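Local coordinates for Es1 family protein (Ehrlichia chaffeensis, PDB 3L3B) that is probably involved in isoprenoid biosynthesis and has an amidotransferase-like fold of the DJ-1/PfpI family, its exact reaction being unassigned, at residues V157-S160 with P161-V164. Residues are numbered along the deposited sequence; the frame is centred on the assembly and turned at random.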
# COMPACT_ATOMS: atom_id res chain seq x y z
N VAL B 157 0.23 12.06 -9.21
CA VAL B 157 0.90 10.86 -9.68
C VAL B 157 -0.03 10.12 -10.65
O VAL B 157 -1.28 10.06 -10.48
CB VAL B 157 1.23 9.94 -8.48
CG1 VAL B 157 2.08 8.67 -8.94
CG2 VAL B 157 1.93 10.76 -7.36
N CYS B 158 0.59 9.59 -11.68
CA CYS B 158 -0.05 8.72 -12.65
C CYS B 158 -1.11 9.44 -13.51
O CYS B 158 -0.75 10.30 -14.29
CB CYS B 158 -0.60 7.50 -11.93
SG CYS B 158 -0.82 6.23 -13.11
N ILE B 159 -2.39 9.12 -13.40
CA ILE B 159 -3.40 9.87 -14.17
C ILE B 159 -3.81 11.19 -13.49
O ILE B 159 -4.39 12.09 -14.13
CB ILE B 159 -4.67 9.01 -14.38
CG1 ILE B 159 -5.53 9.54 -15.53
CG2 ILE B 159 -5.47 8.88 -13.04
CD1 ILE B 159 -4.82 9.65 -16.94
N SER B 160 -3.50 11.32 -12.22
CA SER B 160 -3.93 12.52 -11.47
C SER B 160 -3.49 13.85 -12.12
O SER B 160 -4.24 14.83 -12.02
CB SER B 160 -3.47 12.46 -10.01
OG SER B 160 -4.18 11.37 -9.36
N PRO B 161 -2.32 13.88 -12.79
CA PRO B 161 -1.92 15.14 -13.42
C PRO B 161 -2.92 15.64 -14.45
O PRO B 161 -3.11 16.85 -14.56
CB PRO B 161 -0.56 14.82 -14.04
CG PRO B 161 0.02 13.79 -13.17
CD PRO B 161 -1.18 12.94 -12.72
N ALA B 162 -3.56 14.71 -15.18
CA ALA B 162 -4.56 15.02 -16.19
C ALA B 162 -5.78 15.65 -15.55
O ALA B 162 -6.32 16.65 -16.06
CB ALA B 162 -4.98 13.71 -17.01
N VAL B 163 -6.20 15.10 -14.42
CA VAL B 163 -7.32 15.64 -13.70
C VAL B 163 -7.03 17.04 -13.14
O VAL B 163 -7.92 17.91 -13.17
CB VAL B 163 -7.78 14.75 -12.57
CG1 VAL B 163 -9.09 15.35 -11.92
CG2 VAL B 163 -8.02 13.31 -13.10
N VAL B 164 -5.79 17.25 -12.66
CA VAL B 164 -5.37 18.55 -12.16
C VAL B 164 -5.36 19.57 -13.29
O VAL B 164 -5.84 20.68 -13.10
CB VAL B 164 -3.99 18.49 -11.46
CG1 VAL B 164 -3.49 19.95 -11.11
CG2 VAL B 164 -4.03 17.60 -10.22
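With CG1 of Ile-159 anti to the backbone N (chi1 -161°) and chi2 carrying CD1 toward the helix, the end of this side chain lies alongside the start of the following helix, where CD1 comes to 4.1 Å from CB of Ala-162. Val-164 also has its CG1 opposite the backbone N, which places CG2 3.3 Å from the carbonyl O of Ser-160, the same oxygen that the amide of Val-164 uses. That bond, Val-164 N to Ser-160 O at 2.9 Å, is an ordinary helical i to i+4 link and fairly straight. The preceding carbonyl is held differently: Ala-162 N reaches Ile-159 O over 2.9 Å from well above the carbonyl plane, and this i to i+3 bond is clearly bent, 134° at the hydrogen. Pro-161, just before the first donor, has no N-H to give and instead sets its CD 3.1 Å from Cys-158 O, with CG a little further off.

The arrangement illustrates the nucleophile elbow of DJ-1/PfpI proteins, a sharp strand-turn-helix in which a cysteine takes a strained backbone conformation. Here Cys-158 has positive phi (68°) within a type II' turn from Val-157 to Ser-160, closed by Ser-160 N on Val-157 O at 3.1 Å. By comparison with this family, Cys-158 is probably the nucleophile; its CB points away from 161-164, and the side chain touches Glu-43. The hydroxyl of Ser-160 hydrogen-bonds Pro-114 O, tying the helix start to the end of neighbouring strand 110-113. On the sheet side, Pro-161 and Val-164 pack on Ala-156 of strand 154-157; Val-163 instead meets Ile-136 of a loop.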